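Long-range contacts in putative peptidase (Bacteroides fragilis, PDB 5DYN), which is the N-terminal piece of a clostripain-family cysteine protease that activates the B. fragilis toxin, probably by cleaving it: residues M22-S27 and V114-G119; E38-M43 and I66-D71; Y56-S61 and Q87-A92. All blocks are in the same frame, centred on the assembly; numbering follows the deposited sequence.

Contact 1: residues M22-S27 and V114-G119; sequences MIAQNS and VFWSHG. With NA (sodium ion), chain C; NA (sodium ion), chain D.
I23 and S117 meet through a hydrogen bond from S117 OG to I23 O of 2.7 Å, lying in the carbonyl plane on a lone pair. The same oxygen is gripped a second time: N26 ND2 donates to I23 O over 2.9 Å, tilted 35° from that plane, so a side chain of the loop folds back on the backbone that precedes it. M22 covers W116. Its extended chain carries SD over one face of the indole, 4.4 Å from the centroid of the five-membered ring and only 12° off the normal, a Met-aromatic contact, while A24 CB touches W116 CZ3 at 3.7 Å. Farther along the loop, S27 OG and H118 NE2 are 2.7 Å apart in a hydrogen bond that meets the imidazole at its edge; either atom could be the donor.

The backbones beneath form a parallel bridge between M22 and W116, with a weak bond from I23 N to W116 O, 2.8 Å. These segments lie on neighbouring parallel strands of the central sheet of a clan CD peptidase, and H118-G119, just past the hydrophobic strand 110-116, matches the His-Gly motif that supplies the catalytic histidine in that clan; H118 probably plays this role.

Second-shell partners fix the polar groups. N26 ND2 also bonds to Q4 O of the second peptidase chain, and Q4 N of that chain bonds to S117 OG, while N26 OD1 caps L28 N. W116 NE1 is held by D35 on helix 29-43. Q25 points away from 114-119; CG is anti to its backbone N (chi1 -168°) and the chain runs out extended to two sodium ions, which OE1 bridges, one shared with D58, D59, S61 and E86, the other with D58, Q87 and D5 of the second peptidase chain.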
ATOM      1  N   MET A  22     -11.543  -6.509   0.834  1.00 32.03           N
ATOM      2  CA  MET A  22     -11.344  -6.842  -0.571  1.00 36.99           C
ATOM      3  C   MET A  22     -12.324  -6.138  -1.503  1.00 37.72           C
ATOM      4  O   MET A  22     -13.476  -6.554  -1.645  1.00 34.47           O
ATOM      5  CB  MET A  22     -11.449  -8.351  -0.777  1.00 32.28           C
ATOM      6  CG  MET A  22     -10.610  -9.160   0.184  1.00 36.31           C
ATOM      7  SD  MET A  22     -10.510 -10.882  -0.323  1.00 39.78           S
ATOM      8  CE  MET A  22     -10.064 -11.628   1.227  1.00 45.35           C
ATOM      9  N   ILE A  23     -11.858  -5.070  -2.136  1.00 37.62           N
ATOM     10  CA  ILE A  23     -12.610  -4.436  -3.204  1.00 34.27           C
ATOM     11  C   ILE A  23     -12.299  -5.192  -4.492  1.00 35.44           C
ATOM     12  O   ILE A  23     -11.399  -4.819  -5.246  1.00 37.86           O
ATOM     13  CB  ILE A  23     -12.259  -2.943  -3.340  1.00 28.48           C
ATOM     14  CG1 ILE A  23     -12.389  -2.250  -1.982  1.00 28.44           C
ATOM     15  CG2 ILE A  23     -13.144  -2.276  -4.384  1.00 28.86           C
ATOM     16  CD1 ILE A  23     -11.927  -0.808  -1.978  1.00 25.36           C
ATOM     17  N   ALA A  24     -13.041  -6.269  -4.728  1.00 38.20           N
ATOM     18  CA  ALA A  24     -12.712  -7.202  -5.800  1.00 32.87           C
ATOM     19  C   ALA A  24     -13.670  -7.122  -6.985  1.00 36.40           C
ATOM     20  O   ALA A  24     -13.608  -7.952  -7.892  1.00 37.14           O
ATOM     21  CB  ALA A  24     -12.679  -8.620  -5.253  1.00 30.79           C
ATOM     22  N   GLN A  25     -14.549  -6.126  -6.988  1.00 37.93           N
ATOM     23  CA  GLN A  25     -15.494  -5.964  -8.089  1.00 38.05           C
ATOM     24  C   GLN A  25     -14.796  -5.293  -9.265  1.00 35.03           C
ATOM     25  O   GLN A  25     -15.107  -4.161  -9.642  1.00 38.19           O
ATOM     26  CB  GLN A  25     -16.720  -5.164  -7.648  1.00 33.13           C
ATOM     27  CG  GLN A  25     -17.872  -5.203  -8.641  1.00 33.14           C
ATOM     28  CD  GLN A  25     -19.147  -4.653  -8.051  1.00 38.87           C
ATOM     29  OE1 GLN A  25     -19.582  -5.082  -6.985  1.00 38.54           O
ATOM     30  NE2 GLN A  25     -19.747  -3.683  -8.731  1.00 43.17           N
ATOM     31  N   ASN A  26     -13.843  -6.015  -9.839  1.00 33.03           N
ATOM     32  CA  ASN A  26     -13.003  -5.493 -10.899  1.00 33.45           C
ATOM     33  C   ASN A  26     -12.305  -6.631 -11.619  1.00 36.77           C
ATOM     34  O   ASN A  26     -12.745  -7.778 -11.545  1.00 37.26           O
ATOM     35  CB  ASN A  26     -11.984  -4.506 -10.328  1.00 30.21           C
ATOM     36  CG  ASN A  26     -11.320  -5.023  -9.068  1.00 33.67           C
ATOM     37  OD1 ASN A  26     -10.915  -6.183  -8.999  1.00 37.58           O
ATOM     38  ND2 ASN A  26     -11.223  -4.170  -8.052  1.00 30.26           N
ATOM     39  N   SER A  27     -11.210  -6.316 -12.300  1.00 34.65           N
ATOM     40  CA  SER A  27     -10.471  -7.313 -13.064  1.00 35.88           C
ATOM     41  C   SER A  27      -9.800  -8.358 -12.171  1.00 38.62           C
ATOM     42  O   SER A  27      -9.355  -9.395 -12.655  1.00 39.87           O
ATOM     43  CB  SER A  27      -9.419  -6.632 -13.941  1.00 35.61           C
ATOM     44  OG  SER A  27      -8.344  -6.152 -13.156  1.00 36.90           O
ATOM     45  N   VAL A 114      -5.926  -5.197   6.171  1.00 35.34           N
ATOM     46  CA  VAL A 114      -5.393  -5.498   4.851  1.00 27.20           C
ATOM     47  C   VAL A 114      -6.262  -4.854   3.780  1.00 33.37           C
ATOM     48  O   VAL A 114      -7.491  -4.927   3.832  1.00 35.29           O
ATOM     49  CB  VAL A 114      -5.318  -7.018   4.608  1.00 35.13           C
ATOM     50  CG1 VAL A 114      -4.773  -7.319   3.218  1.00 30.83           C
ATOM     51  CG2 VAL A 114      -4.464  -7.676   5.674  1.00 31.04           C
ATOM     52  N   PHE A 115      -5.619  -4.219   2.810  1.00 35.85           N
ATOM     53  CA  PHE A 115      -6.340  -3.539   1.745  1.00 35.12           C
ATOM     54  C   PHE A 115      -6.097  -4.232   0.410  1.00 35.43           C
ATOM     55  O   PHE A 115      -4.991  -4.201  -0.134  1.00 34.38           O
ATOM     56  CB  PHE A 115      -5.929  -2.071   1.694  1.00 34.94           C
ATOM     57  CG  PHE A 115      -6.272  -1.314   2.945  1.00 30.33           C
ATOM     58  CD1 PHE A 115      -5.403  -1.302   4.026  1.00 31.12           C
ATOM     59  CD2 PHE A 115      -7.473  -0.631   3.049  1.00 28.29           C
ATOM     60  CE1 PHE A 115      -5.720  -0.612   5.183  1.00 34.25           C
ATOM     61  CE2 PHE A 115      -7.794   0.062   4.204  1.00 30.55           C
ATOM     62  CZ  PHE A 115      -6.917   0.071   5.269  1.00 31.17           C
ATOM     63  N   TRP A 116      -7.154  -4.854  -0.106  1.00 32.19           N
ATOM     64  CA  TRP A 116      -7.075  -5.775  -1.234  1.00 29.52           C
ATOM     65  C   TRP A 116      -7.860  -5.246  -2.429  1.00 30.19           C
ATOM     66  O   TRP A 116      -9.090  -5.359  -2.458  1.00 32.05           O
ATOM     67  CB  TRP A 116      -7.616  -7.147  -0.812  1.00 33.06           C
ATOM     68  CG  TRP A 116      -7.230  -8.317  -1.683  1.00 39.41           C
ATOM     69  CD1 TRP A 116      -6.313  -9.288  -1.388  1.00 32.79           C
ATOM     70  CD2 TRP A 116      -7.771  -8.657  -2.969  1.00 35.37           C
ATOM     71  NE1 TRP A 116      -6.245 -10.203  -2.410  1.00 34.17           N
ATOM     72  CE2 TRP A 116      -7.127  -9.839  -3.393  1.00 32.81           C
ATOM     73  CE3 TRP A 116      -8.733  -8.078  -3.804  1.00 25.46           C
ATOM     74  CZ2 TRP A 116      -7.410 -10.446  -4.616  1.00 31.83           C
ATOM     75  CZ3 TRP A 116      -9.012  -8.681  -5.017  1.00 32.82           C
ATOM     76  CH2 TRP A 116      -8.353  -9.855  -5.410  1.00 30.75           C
ATOM     77  N   SER A 117      -7.154  -4.676  -3.406  1.00 22.54           N
ATOM     78  CA  SER A 117      -7.782  -4.169  -4.629  1.00 29.17           C
ATOM     79  C   SER A 117      -6.747  -3.654  -5.626  1.00 28.73           C
ATOM     80  O   SER A 117      -5.557  -3.937  -5.504  1.00 29.65           O
ATOM     81  CB  SER A 117      -8.772  -3.046  -4.305  1.00 28.53           C
ATOM     82  OG  SER A 117      -9.637  -2.803  -5.396  1.00 29.92           O
ATOM     83  N   HIS A 118      -7.213  -2.900  -6.617  1.00 34.91           N
ATOM     84  CA  HIS A 118      -6.319  -2.144  -7.489  1.00 33.98           C
ATOM     85  C   HIS A 118      -5.818  -0.916  -6.743  1.00 31.68           C
ATOM     86  O   HIS A 118      -6.486  -0.419  -5.836  1.00 32.57           O
ATOM     87  CB  HIS A 118      -7.019  -1.725  -8.783  1.00 26.45           C
ATOM     88  CG  HIS A 118      -7.097  -2.813  -9.808  1.00 35.66           C
ATOM     89  ND1 HIS A 118      -5.979  -3.426 -10.329  1.00 31.53           N
ATOM     90  CD2 HIS A 118      -8.161  -3.388 -10.418  1.00 37.60           C
ATOM     91  CE1 HIS A 118      -6.350  -4.339 -11.209  1.00 34.75           C
ATOM     92  NE2 HIS A 118      -7.668  -4.335 -11.284  1.00 32.82           N
ATOM     93  N   GLY A 119      -4.646  -0.424  -7.125  1.00 37.63           N
ATOM     94  CA  GLY A 119      -4.044   0.702  -6.442  1.00 26.54           C
ATOM     95  C   GLY A 119      -3.413   1.696  -7.394  1.00 30.86           C
ATOM     96  O   GLY A 119      -2.936   1.329  -8.469  1.00 28.53           O
TER
HETATM   97 NA    NA C 401     -19.831  -3.295  -5.373  1.00 33.95          NA
HETATM   98 NA    NA D 402     -20.104  -7.235  -5.944  1.00 47.52          NA

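Contact 2: residues E38-M43 and I66-D71; sequences EMKEGM and IRLGKD. With NA (sodium ion), chain E.
K40 and L68 bring the two backbones closest, CA to CA 6.5 Å, where the axes of helix 38-43 and strand 66-70 approach to 8.9 Å and run broadly the same way, 35° apart. No hydrogen bond crosses this interface; it is a helix lying on a sheet, joined mainly by apolar packing, with two carbon-to-carbonyl contacts. L68 does most of the work. Its CD1 methyl sits by the helix backbone near K40 N, touching M39 CB at 3.6 Å, and K40 CG passes 4.1 Å from the same methyl, the lysine crossing the leucine at about a right angle. M39 therefore contributes the root of its side chain here, while its extended remainder leads away from the strand, toward strand 16-23.

M43 approaches from the next turn of the helix. With CG anti to the backbone N (chi1 -173°) and the chain then bent at chi2 and chi3, CG comes over the backbone of the strand, 3.2 Å from L68 O. In return K70 stretches its extended chain back to M43, where CE lies 3.2 Å from M43 O; its ammonium goes on to the carbonyls of R44 and V46, which follow in the chain. The K40 ammonium likewise finds its partner elsewhere, in a salt bridge to E78 of strand 76-83.

On another side of the helix, E38 OE1 binds a sodium ion at 2.5 Å, a site shared with D35 and with carbonyls of the second peptidase chain. Among its neighbours, L68 sits between strands 51-58 and 76-83, bordered by L53 and E78; M43 also rests on L53, and M39 extends to V20 and M22 of strand 16-23.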
ATOM      1  N   GLU A  38      -6.111 -19.327   0.348  1.00 44.61           N
ATOM      2  CA  GLU A  38      -4.784 -19.246   0.950  1.00 39.93           C
ATOM      3  C   GLU A  38      -4.869 -18.751   2.392  1.00 42.59           C
ATOM      4  O   GLU A  38      -4.062 -19.132   3.240  1.00 42.55           O
ATOM      5  CB  GLU A  38      -3.878 -18.327   0.135  1.00 42.44           C
ATOM      6  CG  GLU A  38      -3.482 -18.877  -1.221  1.00 39.53           C
ATOM      7  CD  GLU A  38      -2.692 -17.874  -2.039  1.00 40.51           C
ATOM      8  OE1 GLU A  38      -2.260 -16.848  -1.470  1.00 39.42           O
ATOM      9  OE2 GLU A  38      -2.512 -18.103  -3.251  1.00 35.15           O
ATOM     10  N   MET A  39      -5.852 -17.901   2.665  1.00 42.26           N
ATOM     11  CA  MET A  39      -6.056 -17.389   4.013  1.00 45.33           C
ATOM     12  C   MET A  39      -6.513 -18.498   4.955  1.00 46.51           C
ATOM     13  O   MET A  39      -6.021 -18.602   6.079  1.00 47.93           O
ATOM     14  CB  MET A  39      -7.070 -16.243   4.002  1.00 44.81           C
ATOM     15  CG  MET A  39      -6.562 -15.002   3.297  1.00 49.68           C
ATOM     16  SD  MET A  39      -7.788 -13.700   3.070  1.00 44.18           S
ATOM     17  CE  MET A  39      -6.843 -12.583   2.031  1.00 41.32           C
ATOM     18  N   LYS A  40      -7.451 -19.321   4.494  1.00 44.96           N
ATOM     19  CA  LYS A  40      -7.912 -20.468   5.272  1.00 48.43           C
ATOM     20  C   LYS A  40      -6.748 -21.390   5.602  1.00 46.56           C
ATOM     21  O   LYS A  40      -6.573 -21.806   6.746  1.00 47.84           O
ATOM     22  CB  LYS A  40      -8.984 -21.248   4.510  1.00 47.59           C
ATOM     23  CG  LYS A  40     -10.273 -20.491   4.281  1.00 43.24           C
ATOM     24  CD  LYS A  40     -11.238 -21.329   3.466  1.00 45.77           C
ATOM     25  CE  LYS A  40     -12.410 -20.502   2.989  1.00 54.08           C
ATOM     26  NZ  LYS A  40     -13.327 -21.296   2.127  1.00 58.54           N
ATOM     27  N   GLU A  41      -5.957 -21.699   4.581  1.00 45.11           N
ATOM     28  CA  GLU A  41      -4.776 -22.536   4.733  1.00 45.71           C
ATOM     29  C   GLU A  41      -3.793 -21.942   5.739  1.00 49.85           C
ATOM     30  O   GLU A  41      -3.249 -22.654   6.583  1.00 52.85           O
ATOM     31  CB  GLU A  41      -4.100 -22.727   3.377  1.00 44.49           C
ATOM     32  CG  GLU A  41      -2.720 -23.347   3.433  1.00 47.87           C
ATOM     33  CD  GLU A  41      -2.216 -23.738   2.058  1.00 68.65           C
ATOM     34  OE1 GLU A  41      -2.946 -23.493   1.071  1.00 64.23           O
ATOM     35  OE2 GLU A  41      -1.094 -24.282   1.963  1.00 69.00           O
ATOM     36  N   GLY A  42      -3.572 -20.633   5.651  1.00 48.83           N
ATOM     37  CA  GLY A  42      -2.674 -19.954   6.568  1.00 43.84           C
ATOM     38  C   GLY A  42      -3.266 -19.864   7.961  1.00 46.91           C
ATOM     39  O   GLY A  42      -2.547 -19.842   8.960  1.00 45.58           O
ATOM     40  N   MET A  43      -4.590 -19.820   8.022  1.00 44.75           N
ATOM     41  CA  MET A  43      -5.302 -19.727   9.289  1.00 49.34           C
ATOM     42  C   MET A  43      -5.149 -21.008  10.108  1.00 53.33           C
ATOM     43  O   MET A  43      -5.377 -21.016  11.319  1.00 48.99           O
ATOM     44  CB  MET A  43      -6.780 -19.417   9.027  1.00 46.27           C
ATOM     45  CG  MET A  43      -7.614 -19.136  10.261  1.00 62.38           C
ATOM     46  SD  MET A  43      -6.790 -18.102  11.486  1.00 65.07           S
ATOM     47  CE  MET A  43      -6.455 -16.634  10.545  1.00 34.96           C
ATOM     48  N   ILE A  66     -17.173 -12.024   6.602  1.00 35.45           N
ATOM     49  CA  ILE A  66     -17.050 -13.344   7.195  1.00 39.98           C
ATOM     50  C   ILE A  66     -15.890 -13.407   8.175  1.00 44.96           C
ATOM     51  O   ILE A  66     -15.099 -12.471   8.282  1.00 46.72           O
ATOM     52  CB  ILE A  66     -16.850 -14.432   6.120  1.00 41.18           C
ATOM     53  CG1 ILE A  66     -15.466 -14.298   5.486  1.00 35.94           C
ATOM     54  CG2 ILE A  66     -17.947 -14.359   5.066  1.00 44.55           C
ATOM     55  CD1 ILE A  66     -15.207 -15.288   4.379  1.00 34.80           C
ATOM     56  N   ARG A  67     -15.803 -14.521   8.890  1.00 41.60           N
ATOM     57  CA  ARG A  67     -14.708 -14.767   9.812  1.00 38.98           C
ATOM     58  C   ARG A  67     -14.155 -16.160   9.565  1.00 40.74           C
ATOM     59  O   ARG A  67     -14.911 -17.127   9.498  1.00 46.96           O
ATOM     60  CB  ARG A  67     -15.174 -14.622  11.262  1.00 46.51           C
ATOM     61  CG  ARG A  67     -14.107 -14.971  12.282  1.00 45.88           C
ATOM     62  CD  ARG A  67     -14.639 -14.910  13.704  1.00 42.88           C
ATOM     63  NE  ARG A  67     -13.576 -15.148  14.677  1.00 46.82           N
ATOM     64  CZ  ARG A  67     -13.220 -16.353  15.112  1.00 53.78           C
ATOM     65  NH1 ARG A  67     -13.848 -17.434  14.666  1.00 52.80           N
ATOM     66  NH2 ARG A  67     -12.238 -16.480  15.995  1.00 49.77           N
ATOM     67  N   LEU A  68     -12.841 -16.260   9.416  1.00 46.80           N
ATOM     68  CA  LEU A  68     -12.208 -17.546   9.149  1.00 43.04           C
ATOM     69  C   LEU A  68     -11.795 -18.226  10.447  1.00 42.23           C
ATOM     70  O   LEU A  68     -10.614 -18.285  10.780  1.00 46.09           O
ATOM     71  CB  LEU A  68     -10.995 -17.370   8.234  1.00 42.25           C
ATOM     72  CG  LEU A  68     -11.271 -16.756   6.860  1.00 44.86           C
ATOM     73  CD1 LEU A  68     -10.022 -16.789   5.993  1.00 45.48           C
ATOM     74  CD2 LEU A  68     -12.428 -17.461   6.170  1.00 43.23           C
ATOM     75  N   GLY A  69     -12.780 -18.733  11.179  1.00 51.92           N
ATOM     76  CA  GLY A  69     -12.517 -19.439  12.418  1.00 56.40           C
ATOM     77  C   GLY A  69     -12.328 -20.922  12.177  1.00 56.65           C
ATOM     78  O   GLY A  69     -12.372 -21.386  11.039  1.00 57.54           O
ATOM     79  N   LYS A  70     -12.110 -21.668  13.253  1.00 64.53           N
ATOM     80  CA  LYS A  70     -11.973 -23.117  13.165  1.00 65.71           C
ATOM     81  C   LYS A  70     -13.145 -23.801  13.845  1.00 63.06           C
ATOM     82  O   LYS A  70     -13.617 -23.334  14.881  1.00 65.30           O
ATOM     83  CB  LYS A  70     -10.664 -23.579  13.803  1.00 60.58           C
ATOM     84  CG  LYS A  70      -9.410 -23.030  13.154  1.00 61.65           C
ATOM     85  CD  LYS A  70      -8.188 -23.445  13.952  1.00 56.25           C
ATOM     86  CE  LYS A  70      -6.899 -23.045  13.268  1.00 50.16           C
ATOM     87  NZ  LYS A  70      -5.722 -23.423  14.096  1.00 56.84           N
ATOM     88  N   ASP A  71     -13.618 -24.906  13.274  1.00 65.14           N
ATOM     89  CA  ASP A  71     -14.656 -25.680  13.940  1.00 69.55           C
ATOM     90  C   ASP A  71     -14.044 -26.418  15.127  1.00 72.08           C
ATOM     91  O   ASP A  71     -12.836 -26.360  15.347  1.00 70.78           O
ATOM     92  CB  ASP A  71     -15.357 -26.646  12.969  1.00 64.85           C
ATOM     93  CG  ASP A  71     -14.413 -27.649  12.315  1.00 68.36           C
ATOM     94  OD1 ASP A  71     -13.293 -27.878  12.815  1.00 71.26           O
ATOM     95  OD2 ASP A  71     -14.815 -28.237  11.289  1.00 65.03           O
TER
HETATM   96 NA    NA E 403      -2.121 -15.169  -3.301  1.00 41.11          NA
HETATM   97  O   HOH W   1      -1.994 -16.674  -5.360  1.00 35.06           O

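Contact 3: residues Y56-S61 and Q87-A92; sequences YIDDYS and QNSADA. With NA (sodium ion), chain D; NA (sodium ion), chain C.
Y56 and S89 meet hydroxyl to hydroxyl, the central link of a hydrogen-bond relay at the C-terminal end of strand 51-58 in the mixed sheet of this alpha/beta fold. The tyrosine side chain leaves the strand with CG anti to its backbone N (chi1 175°), which carries OH to the loop that precedes helix 92-105. There Y56 OH donates to S89 OG at 2.6 Å, and the serine oxygen lies at the edge of the phenol, near its plane. Q87 comes to the same hydroxyl with its amide turned 40° from the ring: Q87 NE2 donates to Y56 OH over 3.1 Å with a fairly straight N-H...O angle of 154°. One phenol oxygen thus both accepts and donates, which should fix the rotation of its O-H.

S89 passes the relay on by donating to D58 OD2; the modelled 2.4 Å is very short, and that exact length is doubtful. The D58 carboxylate is divided between two sodium ions, OD1 binding one at 2.4 Å and OD2 the other at 2.6 Å. The first ion is also held by the carbonyls of D59 and S61 and by E86. Q25 OE1 bridges both ions; D5 of the second peptidase chain helps bind the second and accepts from S89 N.

Two turns shape the partner loops. N88 to D91 form a type I turn whose last residue N-caps helix 92-105, and D59 OD1 accepts from S61 N in an Asx turn. At the second ion Q87 O is a 2.3 Å ligand, and this carbonyl oxygen stands 3.3 Å from D58 OD2, two acceptors with the metal as their common partner.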
ATOM      1  N   TYR A  56     -13.849  -9.048   4.484  1.00 37.75           N
ATOM      2  CA  TYR A  56     -14.891  -8.424   3.687  1.00 35.99           C
ATOM      3  C   TYR A  56     -14.560  -8.650   2.215  1.00 34.64           C
ATOM      4  O   TYR A  56     -13.507  -8.230   1.736  1.00 35.15           O
ATOM      5  CB  TYR A  56     -15.011  -6.931   4.002  1.00 31.41           C
ATOM      6  CG  TYR A  56     -15.999  -6.212   3.116  1.00 34.99           C
ATOM      7  CD1 TYR A  56     -17.364  -6.285   3.365  1.00 36.53           C
ATOM      8  CD2 TYR A  56     -15.570  -5.472   2.022  1.00 28.72           C
ATOM      9  CE1 TYR A  56     -18.271  -5.633   2.553  1.00 37.97           C
ATOM     10  CE2 TYR A  56     -16.468  -4.820   1.206  1.00 28.87           C
ATOM     11  CZ  TYR A  56     -17.819  -4.904   1.475  1.00 35.08           C
ATOM     12  OH  TYR A  56     -18.720  -4.254   0.661  1.00 37.36           O
ATOM     13  N   ILE A  57     -15.448  -9.334   1.505  1.00 27.84           N
ATOM     14  CA  ILE A  57     -15.211  -9.632   0.099  1.00 28.71           C
ATOM     15  C   ILE A  57     -16.378  -9.171  -0.765  1.00 32.26           C
ATOM     16  O   ILE A  57     -17.526  -9.579  -0.568  1.00 33.89           O
ATOM     17  CB  ILE A  57     -14.947 -11.148  -0.125  1.00 38.79           C
ATOM     18  CG1 ILE A  57     -15.054 -11.512  -1.610  1.00 35.77           C
ATOM     19  CG2 ILE A  57     -15.887 -11.999   0.716  1.00 33.89           C
ATOM     20  CD1 ILE A  57     -13.871 -11.055  -2.445  1.00 32.81           C
ATOM     21  N   ASP A  58     -16.072  -8.298  -1.717  1.00 34.33           N
ATOM     22  CA  ASP A  58     -17.065  -7.794  -2.653  1.00 35.22           C
ATOM     23  C   ASP A  58     -16.607  -8.073  -4.081  1.00 36.90           C
ATOM     24  O   ASP A  58     -15.961  -7.233  -4.710  1.00 38.20           O
ATOM     25  CB  ASP A  58     -17.294  -6.296  -2.441  1.00 33.46           C
ATOM     26  CG  ASP A  58     -18.446  -5.761  -3.267  1.00 39.79           C
ATOM     27  OD1 ASP A  58     -19.259  -6.578  -3.748  1.00 44.14           O
ATOM     28  OD2 ASP A  58     -18.543  -4.525  -3.433  1.00 33.82           O
ATOM     29  N   ASP A  59     -16.934  -9.261  -4.582  1.00 32.04           N
ATOM     30  CA  ASP A  59     -16.517  -9.663  -5.922  1.00 39.92           C
ATOM     31  C   ASP A  59     -17.631  -9.426  -6.939  1.00 35.45           C
ATOM     32  O   ASP A  59     -18.183  -8.332  -7.011  1.00 38.92           O
ATOM     33  CB  ASP A  59     -16.078 -11.132  -5.931  1.00 29.55           C
ATOM     34  CG  ASP A  59     -16.953 -12.012  -5.065  1.00 30.91           C
ATOM     35  OD1 ASP A  59     -18.116 -11.640  -4.807  1.00 37.77           O
ATOM     36  OD2 ASP A  59     -16.474 -13.080  -4.639  1.00 31.90           O
ATOM     37  N   TYR A  60     -17.960 -10.444  -7.728  1.00 38.35           N
ATOM     38  CA  TYR A  60     -19.020 -10.298  -8.723  1.00 40.50           C
ATOM     39  C   TYR A  60     -20.370 -10.735  -8.168  1.00 43.04           C
ATOM     40  O   TYR A  60     -21.347 -10.842  -8.905  1.00 50.96           O
ATOM     41  CB  TYR A  60     -18.691 -11.087  -9.990  1.00 40.16           C
ATOM     42  CG  TYR A  60     -17.596 -10.465 -10.822  1.00 40.37           C
ATOM     43  CD1 TYR A  60     -17.167  -9.164 -10.580  1.00 37.25           C
ATOM     44  CD2 TYR A  60     -16.993 -11.173 -11.855  1.00 40.08           C
ATOM     45  CE1 TYR A  60     -16.169  -8.589 -11.336  1.00 34.90           C
ATOM     46  CE2 TYR A  60     -15.988 -10.606 -12.618  1.00 43.47           C
ATOM     47  CZ  TYR A  60     -15.582  -9.313 -12.354  1.00 41.85           C
ATOM     48  OH  TYR A  60     -14.584  -8.741 -13.105  1.00 42.58           O
ATOM     49  N   SER A  61     -20.416 -10.989  -6.866  1.00 44.32           N
ATOM     50  CA  SER A  61     -21.676 -11.264  -6.185  1.00 49.72           C
ATOM     51  C   SER A  61     -21.781 -10.398  -4.933  1.00 48.72           C
ATOM     52  O   SER A  61     -20.863  -9.636  -4.625  1.00 49.22           O
ATOM     53  CB  SER A  61     -21.798 -12.751  -5.836  1.00 40.70           C
ATOM     54  OG  SER A  61     -20.640 -13.226  -5.174  1.00 50.61           O
ATOM     55  N   GLN A  87     -23.354  -2.829  -3.266  1.00 45.75           N
ATOM     56  CA  GLN A  87     -22.951  -1.502  -2.835  1.00 42.58           C
ATOM     57  C   GLN A  87     -21.556  -1.165  -3.327  1.00 34.03           C
ATOM     58  O   GLN A  87     -20.781  -2.052  -3.671  1.00 41.84           O
ATOM     59  CB  GLN A  87     -23.001  -1.411  -1.308  1.00 39.83           C
ATOM     60  CG  GLN A  87     -22.083  -2.406  -0.619  1.00 39.39           C
ATOM     61  CD  GLN A  87     -22.342  -2.512   0.866  1.00 34.87           C
ATOM     62  OE1 GLN A  87     -23.263  -1.889   1.392  1.00 40.77           O
ATOM     63  NE2 GLN A  87     -21.532  -3.307   1.553  1.00 30.41           N
ATOM     64  N   ASN A  88     -21.245   0.124  -3.360  1.00 38.31           N
ATOM     65  CA  ASN A  88     -19.901   0.575  -3.679  1.00 35.39           C
ATOM     66  C   ASN A  88     -18.991   0.414  -2.467  1.00 37.79           C
ATOM     67  O   ASN A  88     -19.066   1.196  -1.521  1.00 37.54           O
ATOM     68  CB  ASN A  88     -19.927   2.031  -4.147  1.00 36.06           C
ATOM     69  CG  ASN A  88     -18.541   2.611  -4.339  1.00 36.66           C
ATOM     70  OD1 ASN A  88     -17.572   1.885  -4.562  1.00 35.74           O
ATOM     71  ND2 ASN A  88     -18.443   3.933  -4.269  1.00 39.97           N
ATOM     72  N   SER A  89     -18.137  -0.605  -2.499  1.00 34.51           N
ATOM     73  CA  SER A  89     -17.235  -0.879  -1.385  1.00 34.05           C
ATOM     74  C   SER A  89     -16.068   0.107  -1.344  1.00 33.26           C
ATOM     75  O   SER A  89     -15.272   0.101  -0.404  1.00 33.68           O
ATOM     76  CB  SER A  89     -16.714  -2.312  -1.469  1.00 28.82           C
ATOM     77  OG  SER A  89     -17.792  -3.229  -1.519  1.00 31.16           O
ATOM     78  N   ALA A  90     -15.976   0.950  -2.368  1.00 37.90           N
ATOM     79  CA  ALA A  90     -14.958   1.994  -2.419  1.00 35.55           C
ATOM     80  C   ALA A  90     -15.504   3.298  -1.848  1.00 38.20           C
ATOM     81  O   ALA A  90     -14.862   4.345  -1.939  1.00 38.54           O
ATOM     82  CB  ALA A  90     -14.472   2.199  -3.844  1.00 34.64           C
ATOM     83  N   ASP A  91     -16.698   3.222  -1.266  1.00 35.50           N
ATOM     84  CA  ASP A  91     -17.307   4.368  -0.601  1.00 33.45           C
ATOM     85  C   ASP A  91     -16.907   4.386   0.869  1.00 36.76           C
ATOM     86  O   ASP A  91     -16.873   3.342   1.521  1.00 37.42           O
ATOM     87  CB  ASP A  91     -18.830   4.331  -0.743  1.00 39.90           C
ATOM     88  CG  ASP A  91     -19.510   5.485  -0.037  1.00 38.03           C
ATOM     89  OD1 ASP A  91     -19.444   6.618  -0.558  1.00 42.40           O
ATOM     90  OD2 ASP A  91     -20.116   5.260   1.033  1.00 42.92           O
ATOM     91  N   ALA A  92     -16.605   5.574   1.384  1.00 39.96           N
ATOM     92  CA  ALA A  92     -16.072   5.714   2.736  1.00 39.89           C
ATOM     93  C   ALA A  92     -17.055   5.238   3.799  1.00 39.41           C
ATOM     94  O   ALA A  92     -16.682   4.515   4.723  1.00 41.72           O
ATOM     95  CB  ALA A  92     -15.673   7.159   2.999  1.00 38.22           C
TER
HETATM   96 NA    NA D 402     -20.104  -7.235  -5.944  1.00 47.52          NA
HETATM   97 NA    NA C 401     -19.831  -3.295  -5.373  1.00 33.95          NA

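In the fold
From the N terminus, strand 16-23 enters contact 1, and its loop closes only when 114-119 arrives, 87 residues after the end of 22-27, so contacts 2 and 3 are nested inside it. Helix 29-43 follows and is joined to strand 64-70 by contact 2. Before that loop closes, strand 51-58 has already opened contact 3, completed by the loop ahead of helix 92-105; contacts 2 and 3 therefore cross. Contacts 1 and 3 lie side by side, centres about 9 Å apart, and share two sodium ions, bound just past the neighbouring strands 16-23 and 51-58. Contact 2 lies across the chain's centre from contact 3, but M39 CE meets M22 CE of contact 1 at 3.5 Å.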